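Local coordinates for UTP-glucose-1-phosphate uridylyltransferase 2 (Trypanosoma brucei, PDB 3GUE), which probably makes UDP-glucose and diphosphate from UTP and alpha-D-glucose 1-phosphate, as a nucleotidyltransferase of the UDPGP type 1 family, at residues Gly23-Cys28 with Val194-Tyr199; Gln100-Gln105 with Tyr389-Asp394; Asn142-Arg145 with Thr149-Glu152. All coordinates share one frame; numbering follows the deposited sequence.

The three contacts lie within a nucleotidyltransferase of the GT-A clan built on a seven-stranded mixed sheet. Along the chain, interactions 1 and 2 cross, their segments alternating, while interaction 3 is nested inside the loops closed by both. Interactions 1 and 2 are on opposite sides of the chain's centre, with centres about 34 Å apart; interaction 3 is about 25 Å from the first and about 20 Å from the second, centre to centre. Helix 107-122 links the latter pair, touching Val391 of interaction 2 and Leu150 of interaction 3. The side chains of Thr196, Tyr389 and Leu144 are about 10, 11 and 14 Å from the bound UDP-glucose, so none of the three is in direct contact with it.

Interaction 1: residues Gly23-Cys28 with Val194-Tyr199; sequences GVEEKC and VYTVLY
Thr196, in the first turn of helix 194-201, meets the start of helix 26-40 through Glu25, the N-cap residue of that helix, and the link between them is one water. The turn that carries Thr196 is fixed by helical bonds such as the one from Leu198 N back to Val194 O, at 2.9 Å. Across the gap the two side chains stay 4.3 Å apart, OE1 of Glu25 to OG1 of Thr196. The water fills the interval: it accepts from Thr196 OG1 at 2.6 Å and donates to Glu25 OE1, also at 2.6 Å. Thr196 has its hydroxyl anti to the backbone N (chi1 -173°), which sends OG1 out from the helix toward the cap. Thr196 OG1 lies 4.4 Å from Lys27 CB, while the ammonium end of that lysine runs away to the carbonyl of Leu321. Cys28 and Thr196 also belong to the pocket holding a dithiol molecule, probably from the crystallisation liquor. Tyr199 swings its hydroxyl to Asp318, on helix 310-319.

The chain reaches the cap from a Schellman motif at Gly23, where positive phi ends the preceding helix. Glu25 then turns its carboxylate back over the new helix, and both oxygens are used. OE2 takes Lys27 N from above the carboxylate plane at 2.9 Å (N-H...O 165°), whereas OE1, which also holds the water, takes Cys28 N on its syn side at 2.7 Å with a more bent angle of 145°.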
ATOM      1  N   GLY A  23       5.942  25.328  -3.601  1.00 31.66           N
ATOM      2  CA  GLY A  23       5.779  25.300  -2.142  1.00 31.16           C
ATOM      3  C   GLY A  23       6.236  24.026  -1.432  1.00 30.86           C
ATOM      4  O   GLY A  23       5.886  23.796  -0.267  1.00 30.97           O
ATOM      5  N   VAL A  24       7.028  23.218  -2.131  1.00 29.72           N
ATOM      6  CA  VAL A  24       7.577  21.968  -1.588  1.00 28.51           C
ATOM      7  C   VAL A  24       8.525  22.183  -0.391  1.00 28.74           C
ATOM      8  O   VAL A  24       9.374  23.095  -0.374  1.00 28.01           O
ATOM      9  CB  VAL A  24       8.265  21.126  -2.710  1.00 27.93           C
ATOM     10  CG1 VAL A  24       8.719  19.770  -2.182  1.00 26.97           C
ATOM     11  CG2 VAL A  24       7.294  20.940  -3.905  1.00 27.18           C
ATOM     12  N   GLU A  25       8.366  21.315   0.598  1.00 28.65           N
ATOM     13  CA  GLU A  25       9.092  21.405   1.861  1.00 28.91           C
ATOM     14  C   GLU A  25      10.606  21.336   1.589  1.00 28.78           C
ATOM     15  O   GLU A  25      11.065  20.508   0.804  1.00 27.68           O
ATOM     16  CB  GLU A  25       8.597  20.306   2.819  1.00 28.83           C
ATOM     17  CG  GLU A  25       9.044  20.487   4.261  1.00 29.01           C
ATOM     18  CD  GLU A  25      10.462  20.020   4.462  1.00 30.37           C
ATOM     19  OE1 GLU A  25      10.827  19.009   3.836  1.00 28.64           O
ATOM     20  OE2 GLU A  25      11.217  20.671   5.216  1.00 30.94           O
ATOM     21  N   GLU A  26      11.350  22.258   2.206  1.00 28.77           N
ATOM     22  CA  GLU A  26      12.817  22.361   2.097  1.00 29.48           C
ATOM     23  C   GLU A  26      13.604  21.043   2.252  1.00 28.96           C
ATOM     24  O   GLU A  26      14.462  20.715   1.417  1.00 29.00           O
ATOM     25  CB  GLU A  26      13.322  23.432   3.097  1.00 30.26           C
ATOM     26  CG  GLU A  26      14.494  23.018   4.028  1.00 33.37           C
ATOM     27  CD  GLU A  26      14.197  23.210   5.535  1.00 39.72           C
ATOM     28  OE1 GLU A  26      13.273  23.990   5.903  1.00 41.94           O
ATOM     29  OE2 GLU A  26      14.904  22.583   6.370  1.00 40.74           O
ATOM     30  N   LYS A  27      13.333  20.286   3.314  1.00 29.35           N
ATOM     31  CA  LYS A  27      14.046  19.017   3.517  1.00 28.57           C
ATOM     32  C   LYS A  27      13.696  17.984   2.453  1.00 27.66           C
ATOM     33  O   LYS A  27      14.548  17.212   2.062  1.00 27.17           O
ATOM     34  CB  LYS A  27      13.879  18.459   4.925  1.00 28.79           C
ATOM     35  CG  LYS A  27      14.662  19.196   5.985  1.00 32.20           C
ATOM     36  CD  LYS A  27      16.155  18.875   5.988  1.00 33.45           C
ATOM     37  CE  LYS A  27      16.820  19.580   7.165  1.00 33.86           C
ATOM     38  NZ  LYS A  27      18.307  19.555   7.102  1.00 34.58           N
ATOM     39  N   CYS A  28      12.450  17.984   1.981  1.00 27.54           N
ATOM     40  CA  CYS A  28      12.051  17.088   0.881  1.00 27.77           C
ATOM     41  C   CYS A  28      12.845  17.398  -0.407  1.00 27.12           C
ATOM     42  O   CYS A  28      13.325  16.479  -1.087  1.00 27.43           O
ATOM     43  CB  CYS A  28      10.543  17.148   0.628  1.00 26.80           C
ATOM     44  SG  CYS A  28      10.048  16.352  -0.921  1.00 29.21           S
ATOM     45  N   VAL A 194       6.352   9.531   4.712  1.00 26.48           N
ATOM     46  CA  VAL A 194       5.714   9.757   6.013  1.00 26.04           C
ATOM     47  C   VAL A 194       6.610  10.293   7.148  1.00 26.26           C
ATOM     48  O   VAL A 194       6.187  11.136   7.936  1.00 25.99           O
ATOM     49  CB  VAL A 194       4.940   8.486   6.488  1.00 25.34           C
ATOM     50  CG1 VAL A 194       5.915   7.314   6.813  1.00 26.03           C
ATOM     51  CG2 VAL A 194       4.045   8.842   7.679  1.00 25.68           C
ATOM     52  N   TYR A 195       7.854   9.823   7.215  1.00 27.89           N
ATOM     53  CA  TYR A 195       8.715  10.142   8.349  1.00 26.95           C
ATOM     54  C   TYR A 195       9.126  11.623   8.311  1.00 27.04           C
ATOM     55  O   TYR A 195       8.936  12.352   9.298  1.00 26.74           O
ATOM     56  CB  TYR A 195       9.925   9.198   8.424  1.00 27.38           C
ATOM     57  CG  TYR A 195       9.579   7.709   8.439  1.00 28.56           C
ATOM     58  CD1 TYR A 195       8.890   7.119   9.524  1.00 28.18           C
ATOM     59  CD2 TYR A 195       9.936   6.887   7.369  1.00 28.52           C
ATOM     60  CE1 TYR A 195       8.572   5.746   9.526  1.00 27.44           C
ATOM     61  CE2 TYR A 195       9.634   5.520   7.371  1.00 29.97           C
ATOM     62  CZ  TYR A 195       8.945   4.954   8.450  1.00 29.32           C
ATOM     63  OH  TYR A 195       8.661   3.591   8.439  1.00 29.64           O
ATOM     64  N   THR A 196       9.637  12.060   7.168  1.00 26.26           N
ATOM     65  CA  THR A 196       9.971  13.487   6.926  1.00 26.50           C
ATOM     66  C   THR A 196       8.765  14.429   6.999  1.00 26.49           C
ATOM     67  O   THR A 196       8.854  15.517   7.568  1.00 27.06           O
ATOM     68  CB  THR A 196      10.757  13.683   5.604  1.00 26.65           C
ATOM     69  OG1 THR A 196      11.199  15.048   5.483  1.00 28.71           O
ATOM     70  CG2 THR A 196       9.929  13.316   4.404  1.00 25.81           C
ATOM     71  N   VAL A 197       7.627  13.982   6.496  1.00 26.39           N
ATOM     72  CA  VAL A 197       6.390  14.761   6.601  1.00 26.83           C
ATOM     73  C   VAL A 197       5.965  14.958   8.059  1.00 26.87           C
ATOM     74  O   VAL A 197       5.650  16.096   8.468  1.00 27.06           O
ATOM     75  CB  VAL A 197       5.268  14.131   5.778  1.00 26.28           C
ATOM     76  CG1 VAL A 197       3.930  14.794   6.099  1.00 27.70           C
ATOM     77  CG2 VAL A 197       5.611  14.226   4.268  1.00 26.08           C
ATOM     78  N   LEU A 198       5.955  13.867   8.829  1.00 27.20           N
ATOM     79  CA  LEU A 198       5.683  13.928  10.275  1.00 27.49           C
ATOM     80  C   LEU A 198       6.641  14.892  10.998  1.00 27.43           C
ATOM     81  O   LEU A 198       6.219  15.677  11.854  1.00 26.92           O
ATOM     82  CB  LEU A 198       5.732  12.520  10.912  1.00 27.30           C
ATOM     83  CG  LEU A 198       4.477  11.645  10.839  1.00 28.19           C
ATOM     84  CD1 LEU A 198       4.749  10.246  11.483  1.00 28.52           C
ATOM     85  CD2 LEU A 198       3.265  12.341  11.457  1.00 26.35           C
ATOM     86  N   TYR A 199       7.927  14.810  10.652  1.00 27.89           N
ATOM     87  CA  TYR A 199       8.991  15.604  11.287  1.00 27.66           C
ATOM     88  C   TYR A 199       8.897  17.068  10.886  1.00 27.28           C
ATOM     89  O   TYR A 199       8.810  17.939  11.741  1.00 26.11           O
ATOM     90  CB  TYR A 199      10.380  15.071  10.887  1.00 28.24           C
ATOM     91  CG  TYR A 199      11.552  15.708  11.636  1.00 30.36           C
ATOM     92  CD1 TYR A 199      11.646  15.630  13.034  1.00 30.56           C
ATOM     93  CD2 TYR A 199      12.573  16.378  10.946  1.00 30.01           C
ATOM     94  CE1 TYR A 199      12.703  16.189  13.705  1.00 29.38           C
ATOM     95  CE2 TYR A 199      13.641  16.943  11.620  1.00 29.30           C
ATOM     96  CZ  TYR A 199      13.696  16.849  12.991  1.00 30.50           C
ATOM     97  OH  TYR A 199      14.744  17.415  13.669  1.00 30.79           O
TER
HETATM   98  O   HOH W   1       9.554  16.848   4.525  1.00 21.06           O

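Interaction 2: residues Gln100-Gln105 with Tyr389-Asp394; sequences QVKNGQ and YQVTED
Strands 100-102 and 389-391, from which Lys102 and Val391 face each other, run at 79° with their axes 9.4 Å apart, too far and too steep for sheet pairing. Each belongs to its own two-stranded antiparallel hairpin, 100-106 and 389-399. In the first, a type I' turn runs from Lys102 to Gln105, closed by Gln105 N to Lys102 O at 2.7 Å. Val101 and Lys102 both face Gln105 in a classic beta bulge: Val101 N reaches Gln105 O at 2.7 Å, while the bond from Lys102 N to the same oxygen is weak.

The Lys102 side chain spans the gap. Its CD passes Val391 CG2 at 4.1 Å, the two side chains sliding past each other in opposite directions; Val391 is also backed by Phe110 of helix 107-122. Farther along, the reach of the chain brings Lys102 CE to 3.3 Å from Tyr389 O. A bend at the last torsion (chi4 64°) then turns NZ to within 3.7 Å of Tyr389 CB. Lysine and tyrosine side chains cross at about a right angle, the ring leading away toward Ala383 and Leu384.

The ammonium group is settled by a hydrogen bond to Leu384 O, near the C-terminal end of helix 378-385. With Tyr389 O also 3.4 Å from NZ, the positive charge lies among carbonyl oxygens, an environment that would be expected to favour it and to offset the negative end of that helix.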
ATOM      1  N   GLN A 100     -15.729   1.919  -4.448  1.00 25.54           N
ATOM      2  CA  GLN A 100     -16.771   1.144  -3.763  1.00 27.26           C
ATOM      3  C   GLN A 100     -16.242  -0.259  -3.495  1.00 27.24           C
ATOM      4  O   GLN A 100     -15.568  -0.864  -4.353  1.00 27.26           O
ATOM      5  CB  GLN A 100     -18.099   1.075  -4.560  1.00 26.59           C
ATOM      6  CG  GLN A 100     -18.884   2.411  -4.703  1.00 27.99           C
ATOM      7  CD  GLN A 100     -20.303   2.289  -5.355  1.00 29.18           C
ATOM      8  OE1 GLN A 100     -20.478   1.735  -6.462  1.00 30.25           O
ATOM      9  NE2 GLN A 100     -21.315   2.852  -4.672  1.00 31.07           N
ATOM     10  N   VAL A 101     -16.567  -0.779  -2.312  1.00 27.49           N
ATOM     11  CA  VAL A 101     -16.061  -2.074  -1.842  1.00 27.03           C
ATOM     12  C   VAL A 101     -17.210  -3.094  -1.633  1.00 27.07           C
ATOM     13  O   VAL A 101     -17.237  -4.122  -2.295  1.00 24.99           O
ATOM     14  CB  VAL A 101     -15.130  -1.869  -0.611  1.00 28.22           C
ATOM     15  CG1 VAL A 101     -14.790  -3.164   0.064  1.00 29.24           C
ATOM     16  CG2 VAL A 101     -13.833  -1.240  -1.059  1.00 25.57           C
ATOM     17  N   LYS A 102     -18.164  -2.761  -0.761  1.00 27.20           N
ATOM     18  CA  LYS A 102     -19.363  -3.566  -0.501  1.00 28.10           C
ATOM     19  C   LYS A 102     -20.491  -2.615  -0.122  1.00 28.48           C
ATOM     20  O   LYS A 102     -20.242  -1.601   0.510  1.00 28.74           O
ATOM     21  CB  LYS A 102     -19.130  -4.532   0.665  1.00 28.14           C
ATOM     22  CG  LYS A 102     -18.111  -5.642   0.403  1.00 29.25           C
ATOM     23  CD  LYS A 102     -18.353  -6.858   1.244  1.00 30.47           C
ATOM     24  CE  LYS A 102     -17.504  -8.003   0.770  1.00 29.62           C
ATOM     25  NZ  LYS A 102     -16.085  -7.644   0.968  1.00 34.87           N
ATOM     26  N   ASN A 103     -21.725  -2.937  -0.492  1.00 29.74           N
ATOM     27  CA  ASN A 103     -22.904  -2.209  -0.004  1.00 30.67           C
ATOM     28  C   ASN A 103     -22.975  -0.696  -0.311  1.00 30.45           C
ATOM     29  O   ASN A 103     -23.643   0.068   0.418  1.00 30.94           O
ATOM     30  CB  ASN A 103     -23.046  -2.428   1.517  1.00 31.94           C
ATOM     31  CG  ASN A 103     -22.900  -3.892   1.922  1.00 33.59           C
ATOM     32  OD1 ASN A 103     -22.064  -4.231   2.769  1.00 37.08           O
ATOM     33  ND2 ASN A 103     -23.714  -4.769   1.314  1.00 34.45           N
ATOM     34  N   GLY A 104     -22.290  -0.246  -1.358  1.00 29.51           N
ATOM     35  CA  GLY A 104     -22.112   1.198  -1.573  1.00 28.51           C
ATOM     36  C   GLY A 104     -21.164   1.853  -0.572  1.00 27.59           C
ATOM     37  O   GLY A 104     -21.064   3.076  -0.500  1.00 27.29           O
ATOM     38  N   GLN A 105     -20.463   1.036   0.203  1.00 26.62           N
ATOM     39  CA  GLN A 105     -19.409   1.522   1.111  1.00 26.58           C
ATOM     40  C   GLN A 105     -18.043   1.476   0.419  1.00 24.85           C
ATOM     41  O   GLN A 105     -17.678   0.473  -0.191  1.00 25.41           O
ATOM     42  CB  GLN A 105     -19.381   0.711   2.431  1.00 26.74           C
ATOM     43  CG  GLN A 105     -20.751   0.595   3.159  1.00 28.92           C
ATOM     44  CD  GLN A 105     -21.266   1.926   3.664  1.00 30.62           C
ATOM     45  OE1 GLN A 105     -21.873   2.699   2.920  1.00 34.26           O
ATOM     46  NE2 GLN A 105     -21.052   2.193   4.949  1.00 31.98           N
ATOM     47  N   TYR A 389     -14.534 -12.300   0.730  1.00 25.63           N
ATOM     48  CA  TYR A 389     -14.216 -11.416   1.851  1.00 26.14           C
ATOM     49  C   TYR A 389     -15.482 -11.019   2.565  1.00 25.63           C
ATOM     50  O   TYR A 389     -16.503 -10.870   1.939  1.00 24.81           O
ATOM     51  CB  TYR A 389     -13.407 -10.197   1.394  1.00 25.14           C
ATOM     52  CG  TYR A 389     -11.944 -10.541   1.157  1.00 26.93           C
ATOM     53  CD1 TYR A 389     -10.987 -10.373   2.167  1.00 26.11           C
ATOM     54  CD2 TYR A 389     -11.516 -11.059  -0.071  1.00 25.97           C
ATOM     55  CE1 TYR A 389      -9.645 -10.714   1.956  1.00 25.87           C
ATOM     56  CE2 TYR A 389     -10.175 -11.396  -0.283  1.00 24.13           C
ATOM     57  CZ  TYR A 389      -9.250 -11.221   0.717  1.00 26.46           C
ATOM     58  OH  TYR A 389      -7.903 -11.548   0.490  1.00 26.59           O
ATOM     59  N   GLN A 390     -15.400 -10.874   3.884  1.00 26.20           N
ATOM     60  CA  GLN A 390     -16.578 -10.697   4.702  1.00 26.54           C
ATOM     61  C   GLN A 390     -16.341  -9.556   5.653  1.00 25.80           C
ATOM     62  O   GLN A 390     -15.227  -9.345   6.087  1.00 25.49           O
ATOM     63  CB  GLN A 390     -16.860 -11.972   5.541  1.00 26.57           C
ATOM     64  CG  GLN A 390     -16.948 -13.267   4.738  1.00 29.32           C
ATOM     65  CD  GLN A 390     -17.259 -14.489   5.573  1.00 28.78           C
ATOM     66  OE1 GLN A 390     -17.181 -14.468   6.801  1.00 33.59           O
ATOM     67  NE2 GLN A 390     -17.637 -15.570   4.901  1.00 33.45           N
ATOM     68  N   VAL A 391     -17.414  -8.867   6.019  1.00 25.29           N
ATOM     69  CA  VAL A 391     -17.376  -7.820   7.030  1.00 25.63           C
ATOM     70  C   VAL A 391     -17.531  -8.398   8.448  1.00 25.45           C
ATOM     71  O   VAL A 391     -18.438  -9.162   8.725  1.00 25.41           O
ATOM     72  CB  VAL A 391     -18.412  -6.710   6.713  1.00 25.94           C
ATOM     73  CG1 VAL A 391     -18.328  -5.555   7.713  1.00 25.97           C
ATOM     74  CG2 VAL A 391     -18.175  -6.211   5.298  1.00 26.07           C
ATOM     75  N   THR A 392     -16.617  -8.023   9.329  1.00 25.21           N
ATOM     76  CA  THR A 392     -16.645  -8.439  10.723  1.00 25.35           C
ATOM     77  C   THR A 392     -17.382  -7.413  11.620  1.00 25.73           C
ATOM     78  O   THR A 392     -17.635  -6.274  11.224  1.00 25.70           O
ATOM     79  CB  THR A 392     -15.206  -8.647  11.266  1.00 25.47           C
ATOM     80  OG1 THR A 392     -14.604  -7.375  11.478  1.00 25.61           O
ATOM     81  CG2 THR A 392     -14.339  -9.432  10.296  1.00 24.65           C
ATOM     82  N   GLU A 393     -17.714  -7.818  12.838  1.00 26.08           N
ATOM     83  CA  GLU A 393     -18.448  -6.946  13.748  1.00 27.38           C
ATOM     84  C   GLU A 393     -17.697  -5.616  13.908  1.00 26.96           C
ATOM     85  O   GLU A 393     -18.310  -4.534  13.891  1.00 27.04           O
ATOM     86  CB  GLU A 393     -18.669  -7.643  15.090  1.00 26.97           C
ATOM     87  CG  GLU A 393     -19.705  -6.985  15.999  1.00 28.56           C
ATOM     88  CD  GLU A 393     -19.716  -7.604  17.387  1.00 29.71           C
ATOM     89  OE1 GLU A 393     -19.586  -8.849  17.467  1.00 33.33           O
ATOM     90  OE2 GLU A 393     -19.847  -6.859  18.393  1.00 31.84           O
ATOM     91  N   ASP A 394     -16.372  -5.704  14.005  1.00 26.54           N
ATOM     92  CA  ASP A 394     -15.534  -4.516  14.179  1.00 27.08           C
ATOM     93  C   ASP A 394     -15.236  -3.776  12.859  1.00 27.00           C
ATOM     94  O   ASP A 394     -14.348  -2.914  12.805  1.00 27.04           O
ATOM     95  CB  ASP A 394     -14.262  -4.842  14.983  1.00 26.80           C
ATOM     96  CG  ASP A 394     -13.315  -5.802  14.256  1.00 28.20           C
ATOM     97  OD1 ASP A 394     -13.735  -6.513  13.324  1.00 29.85           O
ATOM     98  OD2 ASP A 394     -12.129  -5.861  14.641  1.00 30.56           O
TER

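Interaction 3: residues Asn142-Arg145 with Thr149-Glu152; sequences NFLR and TLYE
Asn142 reaches Tyr151 by way of a water that donates to its OD1 at 3.2 Å and lies 3.0 Å from the tyrosine OH, at the edge of the ring and in its plane. The same OD1 accepts a nearly straight bond from Arg145 NE at 3.1 Å. The donor stands well above the carbonyl plane of the amide, although OD1 is close to the plane of the guanidinium.

Leu144 turns inward. Its CD2 meets Leu150 CD1 at 4.1 Å, and both leucines continue into helical neighbours: Leu144 on Phe154, Leu150 on Ala112, Leu115 and Ile158. Leu144 O lies 3.3 Å from Tyr151 CB. These short helices, 137-143 and 148-151, belong to the beta-alpha-beta crossover that leaves strand 128-132 and returns as the adjacent parallel strand 159-161 of the central sheet.

Arg145 lies alongside Tyr151, the two side chains pointing the same way. With chi1 at -170° the ring of Tyr151 swings away from its own N and comes to lie beside the arginine. Arg145 CG makes a CH-pi contact 4.0 Å from the ring centroid and 25° off its normal, over the face. At the far end the planes of guanidinium and ring differ by 36°, and Tyr151 OH hangs over the guanidinium face, 3.1 Å from NH2. From that direction the angle is too poor for either NH1 or NH2 to donate to the hydroxyl.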
ATOM      1  N   ASN A 142     -13.890  16.211   0.684  1.00 25.58           N
ATOM      2  CA  ASN A 142     -15.304  16.372   0.340  1.00 26.41           C
ATOM      3  C   ASN A 142     -16.109  15.114   0.642  1.00 26.46           C
ATOM      4  O   ASN A 142     -17.245  15.219   1.130  1.00 26.13           O
ATOM      5  CB  ASN A 142     -15.528  16.847  -1.096  1.00 27.20           C
ATOM      6  CG  ASN A 142     -16.800  17.708  -1.231  1.00 29.09           C
ATOM      7  OD1 ASN A 142     -16.833  18.872  -0.778  1.00 33.15           O
ATOM      8  ND2 ASN A 142     -17.852  17.135  -1.830  1.00 27.13           N
ATOM      9  N   PHE A 143     -15.513  13.939   0.380  1.00 25.65           N
ATOM     10  CA  PHE A 143     -16.122  12.667   0.787  1.00 25.75           C
ATOM     11  C   PHE A 143     -16.455  12.613   2.281  1.00 25.69           C
ATOM     12  O   PHE A 143     -17.535  12.142   2.685  1.00 25.69           O
ATOM     13  CB  PHE A 143     -15.276  11.441   0.418  1.00 25.48           C
ATOM     14  CG  PHE A 143     -15.952  10.127   0.789  1.00 25.17           C
ATOM     15  CD1 PHE A 143     -16.781   9.487  -0.116  1.00 24.82           C
ATOM     16  CD2 PHE A 143     -15.787   9.565   2.061  1.00 25.48           C
ATOM     17  CE1 PHE A 143     -17.437   8.312   0.219  1.00 23.89           C
ATOM     18  CE2 PHE A 143     -16.446   8.393   2.403  1.00 27.57           C
ATOM     19  CZ  PHE A 143     -17.280   7.763   1.473  1.00 24.66           C
ATOM     20  N   LEU A 144     -15.522  13.053   3.105  1.00 25.26           N
ATOM     21  CA  LEU A 144     -15.725  12.984   4.560  1.00 25.53           C
ATOM     22  C   LEU A 144     -16.799  13.922   5.136  1.00 25.12           C
ATOM     23  O   LEU A 144     -17.020  13.900   6.337  1.00 25.01           O
ATOM     24  CB  LEU A 144     -14.389  13.097   5.319  1.00 25.32           C
ATOM     25  CG  LEU A 144     -13.415  11.910   5.133  1.00 28.50           C
ATOM     26  CD1 LEU A 144     -12.028  12.183   5.748  1.00 28.29           C
ATOM     27  CD2 LEU A 144     -14.013  10.569   5.646  1.00 26.86           C
ATOM     28  N   ARG A 145     -17.467  14.727   4.291  1.00 25.11           N
ATOM     29  CA  ARG A 145     -18.642  15.490   4.702  1.00 25.58           C
ATOM     30  C   ARG A 145     -19.689  14.584   5.335  1.00 25.75           C
ATOM     31  O   ARG A 145     -20.356  14.986   6.282  1.00 25.54           O
ATOM     32  CB  ARG A 145     -19.283  16.233   3.532  1.00 25.58           C
ATOM     33  CG  ARG A 145     -18.572  17.496   3.143  1.00 24.73           C
ATOM     34  CD  ARG A 145     -19.423  18.338   2.224  1.00 25.63           C
ATOM     35  NE  ARG A 145     -18.645  19.441   1.670  1.00 23.87           N
ATOM     36  CZ  ARG A 145     -18.487  20.607   2.279  1.00 26.27           C
ATOM     37  NH1 ARG A 145     -19.043  20.822   3.474  1.00 27.42           N
ATOM     38  NH2 ARG A 145     -17.781  21.566   1.694  1.00 28.39           N
ATOM     39  N   THR A 149     -17.864  13.940  12.367  1.00 30.10           N
ATOM     40  CA  THR A 149     -16.865  13.720  13.441  1.00 30.40           C
ATOM     41  C   THR A 149     -15.458  13.967  12.898  1.00 30.19           C
ATOM     42  O   THR A 149     -14.619  14.600  13.555  1.00 30.36           O
ATOM     43  CB  THR A 149     -16.919  12.279  14.045  1.00 31.20           C
ATOM     44  OG1 THR A 149     -18.194  12.034  14.666  1.00 31.92           O
ATOM     45  CG2 THR A 149     -15.809  12.074  15.101  1.00 31.94           C
ATOM     46  N   LEU A 150     -15.233  13.481  11.678  1.00 28.89           N
ATOM     47  CA  LEU A 150     -13.957  13.629  10.981  1.00 29.15           C
ATOM     48  C   LEU A 150     -13.851  14.968  10.237  1.00 28.30           C
ATOM     49  O   LEU A 150     -12.832  15.661  10.362  1.00 28.37           O
ATOM     50  CB  LEU A 150     -13.734  12.451  10.027  1.00 28.28           C
ATOM     51  CG  LEU A 150     -13.842  11.052  10.670  1.00 29.37           C
ATOM     52  CD1 LEU A 150     -13.610   9.965   9.646  1.00 31.14           C
ATOM     53  CD2 LEU A 150     -12.873  10.889  11.874  1.00 32.42           C
ATOM     54  N   TYR A 151     -14.896  15.326   9.489  1.00 28.03           N
ATOM     55  CA  TYR A 151     -14.909  16.561   8.665  1.00 27.34           C
ATOM     56  C   TYR A 151     -14.610  17.849   9.445  1.00 27.41           C
ATOM     57  O   TYR A 151     -13.795  18.668   8.996  1.00 25.76           O
ATOM     58  CB  TYR A 151     -16.227  16.715   7.897  1.00 28.24           C
ATOM     59  CG  TYR A 151     -16.174  17.826   6.875  1.00 28.45           C
ATOM     60  CD1 TYR A 151     -15.579  17.616   5.622  1.00 29.27           C
ATOM     61  CD2 TYR A 151     -16.668  19.104   7.174  1.00 29.47           C
ATOM     62  CE1 TYR A 151     -15.486  18.649   4.691  1.00 29.57           C
ATOM     63  CE2 TYR A 151     -16.586  20.149   6.237  1.00 30.46           C
ATOM     64  CZ  TYR A 151     -15.991  19.902   5.001  1.00 29.00           C
ATOM     65  OH  TYR A 151     -15.901  20.908   4.063  1.00 30.07           O
ATOM     66  N   GLU A 152     -15.255  18.014  10.604  1.00 26.95           N
ATOM     67  CA  GLU A 152     -15.124  19.241  11.396  1.00 28.42           C
ATOM     68  C   GLU A 152     -13.715  19.454  11.975  1.00 27.96           C
ATOM     69  O   GLU A 152     -13.383  20.558  12.446  1.00 28.39           O
ATOM     70  CB  GLU A 152     -16.194  19.304  12.491  1.00 27.52           C
ATOM     71  CG  GLU A 152     -17.641  19.249  11.946  1.00 30.09           C
ATOM     72  CD  GLU A 152     -18.741  19.093  13.032  1.00 31.77           C
ATOM     73  OE1 GLU A 152     -18.408  18.737  14.200  1.00 35.48           O
ATOM     74  OE2 GLU A 152     -19.939  19.343  12.706  1.00 32.78           O
TER
HETATM   75  O   HOH W   2     -14.854  19.982   1.451  1.00 28.23           O